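Local coordinates for protein Lys-gingipain W83 (Porphyromonas gingivalis, PDB 3M1H) that cleaves proteins after lysine as a secreted cysteine protease that may act as a virulence factor, seen here as its K3 cleaved adhesin domain, a beta jelly roll with bound calcium, at residues 3-11 against 170-178. Numbering follows the deposited sequence.
Sequences AEVLNEDFE and LDDVVITSG. With CA (calcium ion), chain F; NA (sodium ion), chain G.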
loop_
_atom_site.group_PDB
_atom_site.type_symbol
_atom_site.label_atom_id
_atom_site.label_comp_id
_atom_site.label_asym_id
_atom_site.label_seq_id
_atom_site.Cartn_x
_atom_site.Cartn_y
_atom_site.Cartn_z
ATOM N N ALA A 3 10.307 -19.743 7.894
ATOM C CA ALA A 3 11.424 -19.078 7.161
ATOM C C ALA A 3 10.900 -17.868 6.398
ATOM O O ALA A 3 9.952 -17.977 5.615
ATOM C CB ALA A 3 12.070 -20.045 6.193
ATOM N N GLU A 4 11.525 -16.720 6.605
ATOM C CA GLU A 4 11.073 -15.500 5.955
ATOM C C GLU A 4 11.734 -15.430 4.609
ATOM O O GLU A 4 12.937 -15.637 4.481
ATOM C CB GLU A 4 11.437 -14.253 6.760
ATOM C CG GLU A 4 10.770 -14.160 8.099
ATOM C CD GLU A 4 11.024 -12.839 8.802
ATOM O OE1 GLU A 4 11.866 -12.029 8.337
ATOM O OE2 GLU A 4 10.348 -12.633 9.827
ATOM N N VAL A 5 10.940 -15.156 3.591
ATOM C CA VAL A 5 11.460 -14.946 2.247
ATOM C C VAL A 5 11.433 -13.475 1.841
ATOM O O VAL A 5 12.109 -13.106 0.888
ATOM C CB VAL A 5 10.690 -15.785 1.195
ATOM C CG1 VAL A 5 10.801 -17.283 1.550
ATOM C CG2 VAL A 5 9.236 -15.336 1.082
ATOM N N LEU A 6 10.678 -12.646 2.571
ATOM C CA LEU A 6 10.641 -11.212 2.320
ATOM C C LEU A 6 10.406 -10.511 3.649
ATOM O O LEU A 6 9.630 -10.967 4.457
ATOM C CB LEU A 6 9.520 -10.846 1.321
ATOM C CG LEU A 6 9.570 -9.495 0.609
ATOM C CD1 LEU A 6 10.788 -9.434 -0.312
ATOM C CD2 LEU A 6 8.271 -9.216 -0.170
ATOM N N ASN A 7 11.103 -9.406 3.879
ATOM C CA ASN A 7 10.931 -8.614 5.089
ATOM C C ASN A 7 11.388 -7.220 4.729
ATOM O O ASN A 7 12.586 -6.926 4.677
ATOM C CB ASN A 7 11.705 -9.180 6.278
ATOM C CG ASN A 7 11.412 -8.420 7.566
ATOM O OD1 ASN A 7 11.161 -7.219 7.544
ATOM N ND2 ASN A 7 11.429 -9.125 8.690
ATOM N N GLU A 8 10.416 -6.369 4.435
ATOM C CA GLU A 8 10.696 -5.036 3.938
ATOM C C GLU A 8 10.135 -3.947 4.853
ATOM O O GLU A 8 8.898 -3.840 5.077
ATOM C CB GLU A 8 10.122 -4.864 2.538
ATOM C CG GLU A 8 10.515 -3.549 1.899
ATOM C CD GLU A 8 12.020 -3.303 2.007
ATOM O OE1 GLU A 8 12.781 -4.202 1.600
ATOM O OE2 GLU A 8 12.401 -2.225 2.492
ATOM N N ASP A 9 11.045 -3.102 5.332
ATOM C CA ASP A 9 10.721 -2.023 6.261
ATOM C C ASP A 9 10.675 -0.656 5.581
ATOM O O ASP A 9 10.385 0.334 6.232
ATOM C CB ASP A 9 11.673 -1.998 7.489
ATOM C CG ASP A 9 13.136 -1.846 7.116
ATOM O OD1 ASP A 9 13.454 -1.370 5.999
ATOM O OD2 ASP A 9 13.967 -2.215 8.005
ATOM N N PHE A 10 11.027 -0.609 4.311
ATOM C CA PHE A 10 11.045 0.613 3.485
ATOM C C PHE A 10 12.013 1.697 3.951
ATOM O O PHE A 10 11.964 2.813 3.440
ATOM C CB PHE A 10 9.615 1.170 3.259
ATOM C CG PHE A 10 8.726 0.166 2.579
ATOM C CD1 PHE A 10 8.787 -0.008 1.207
ATOM C CD2 PHE A 10 7.857 -0.622 3.302
ATOM C CE1 PHE A 10 8.015 -0.956 0.537
ATOM C CE2 PHE A 10 7.091 -1.584 2.645
ATOM C CZ PHE A 10 7.167 -1.748 1.273
ATOM N N GLU A 11 12.932 1.357 4.871
ATOM C CA GLU A 11 13.791 2.383 5.420
ATOM C C GLU A 11 14.825 2.895 4.407
ATOM O O GLU A 11 15.338 4.006 4.577
ATOM C CB GLU A 11 14.441 1.898 6.705
ATOM C CG GLU A 11 13.417 1.602 7.804
ATOM C CD GLU A 11 12.542 2.796 8.170
ATOM O OE1 GLU A 11 13.058 3.930 8.346
ATOM O OE2 GLU A 11 11.298 2.626 8.320
ATOM N N LEU A 170 1.601 1.886 3.988
ATOM C CA LEU A 170 1.946 0.494 4.168
ATOM C C LEU A 170 3.353 0.423 4.776
ATOM O O LEU A 170 4.210 1.251 4.427
ATOM C CB LEU A 170 1.915 -0.171 2.796
ATOM C CG LEU A 170 2.413 -1.597 2.635
ATOM C CD1 LEU A 170 1.514 -2.601 3.354
ATOM C CD2 LEU A 170 2.551 -1.930 1.133
ATOM N N ASP A 171 3.580 -0.550 5.646
ATOM C CA ASP A 171 4.936 -0.739 6.217
ATOM C C ASP A 171 5.079 -2.185 6.669
ATOM O O ASP A 171 4.110 -2.937 6.822
ATOM C CB ASP A 171 5.155 0.265 7.348
ATOM C CG ASP A 171 6.664 0.598 7.632
ATOM O OD1 ASP A 171 7.527 0.021 6.979
ATOM O OD2 ASP A 171 6.895 1.501 8.492
ATOM N N ASP A 172 6.337 -2.584 6.894
ATOM C CA ASP A 172 6.658 -3.847 7.562
ATOM C C ASP A 172 5.965 -5.060 6.895
ATOM O O ASP A 172 5.213 -5.808 7.519
ATOM C CB ASP A 172 6.379 -3.728 9.056
ATOM C CG ASP A 172 7.371 -2.826 9.778
ATOM O OD1 ASP A 172 8.529 -2.712 9.309
ATOM O OD2 ASP A 172 7.020 -2.281 10.833
ATOM N N VAL A 173 6.251 -5.224 5.610
ATOM C CA VAL A 173 5.749 -6.347 4.813
ATOM C C VAL A 173 6.640 -7.556 5.041
ATOM O O VAL A 173 7.819 -7.505 4.746
ATOM C CB VAL A 173 5.738 -5.982 3.332
ATOM C CG1 VAL A 173 5.284 -7.182 2.475
ATOM C CG2 VAL A 173 4.837 -4.765 3.061
ATOM N N VAL A 174 6.068 -8.640 5.544
ATOM C CA VAL A 174 6.806 -9.874 5.835
ATOM C C VAL A 174 6.085 -11.062 5.176
ATOM O O VAL A 174 4.861 -11.167 5.292
ATOM C CB VAL A 174 6.928 -10.135 7.342
ATOM C CG1 VAL A 174 7.776 -11.371 7.593
ATOM C CG2 VAL A 174 7.559 -8.917 8.076
ATOM N N ILE A 175 6.828 -11.910 4.466
ATOM C CA ILE A 175 6.297 -13.134 3.840
ATOM C C ILE A 175 7.154 -14.295 4.325
ATOM O O ILE A 175 8.392 -14.263 4.243
ATOM C CB ILE A 175 6.283 -13.068 2.301
ATOM C CG1 ILE A 175 5.400 -11.898 1.832
ATOM C CG2 ILE A 175 5.808 -14.442 1.725
ATOM C CD1 ILE A 175 5.319 -11.721 0.342
ATOM N N THR A 176 6.471 -15.296 4.870
ATOM C CA THR A 176 7.113 -16.497 5.367
ATOM C C THR A 176 6.646 -17.660 4.512
ATOM O O THR A 176 5.516 -17.662 4.044
ATOM C CB THR A 176 6.735 -16.767 6.837
ATOM O OG1 THR A 176 5.332 -17.049 6.932
ATOM C CG2 THR A 176 7.055 -15.559 7.708
ATOM N N SER A 177 7.501 -18.649 4.325
ATOM C CA SER A 177 7.124 -19.798 3.481
ATOM C C SER A 177 6.562 -20.900 4.356
ATOM O O SER A 177 6.824 -20.942 5.562
ATOM C CB SER A 177 8.311 -20.296 2.671
ATOM O OG SER A 177 9.424 -20.507 3.515
ATOM N N GLY A 178 5.775 -21.779 3.741
ATOM C CA GLY A 178 5.204 -22.937 4.422
ATOM C C GLY A 178 3.695 -22.932 4.312
ATOM O O GLY A 178 3.050 -21.919 4.605
HETATM CA CA CA F . 9.283 1.470 8.028
HETATM NA NA NA G . 14.649 -5.973 5.344
HETATM O O HOH W 1 12.992 -5.338 7.147
HETATM O O HOH W 2 15.487 -4.337 6.947
HETATM O O HOH W 3 13.945 -4.115 4.562
HETATM O O HOH W 4 9.721 -0.318 9.530
HETATM O O HOH W 5 14.934 -7.610 7.112
#
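Leu6 and Ile175 lie side by side on one face of an antiparallel strand pair, pointing the same way, with Leu6 CD2 3.9 Å from Ile175 CD1. Next to them the Val5 side chain runs obliquely to that of Ile175, Val5 CG2 touching Ile175 CG2 at 3.6 Å. Val5 and Leu6 both oppose Ile175 in a classic beta bulge, and both their backbone N-H groups grip Ile175 O; Leu6 N lies in the carbonyl plane, on a lone pair. On the other face, Val174 packs against Glu4 and Asn7, which are themselves hydrogen-bonded: Asn7 ND2 gives a nearly straight bond (3.0 Å, 170°) on the syn side of Glu4 OE1 but tilted out of the carboxylate plane, with the oxygen in the Asn7 amide plane. Glu4 stretches out beyond CG (chi2 -173°), which carries its carboxylate along the strand to that amide. Val174 CG1 then meets Glu4 OE2, while CG2 packs against Asn7 CG at 3.9 Å.

Past a G1 bulge, where Asp172 and Val173 both face Glu8, the chains converge on calcium. Asp171 binds it through both carboxylate oxygens, Asp9 through its backbone O and Glu11 through OE2; Ser46 and Ile48 complete the protein ligands, so the ion ties the loop after strand 4-8 and Asp171 of strand 167-177 to residues 46-48. The Phe10 ring packs by its edge against Asp171 OD1 and Val173 CG2 (3.9 Å from CE2), with Glu8 CG over one ring face. Bent at chi2 (49°), Glu8 lets OE2 accept a hydrogen bond, on its anti side, from Phe10 N two residues on (2.8 Å). Asn7 O binds a sodium ion largely surrounded by water.

Within the jelly roll, strand 167-177 runs between strand 4-8 and strand 79-87, pairing the two termini of the domain; Val173 reaches Phe157 of the second sheet, and Trp18 meets the Phe10 ring edge-to-face.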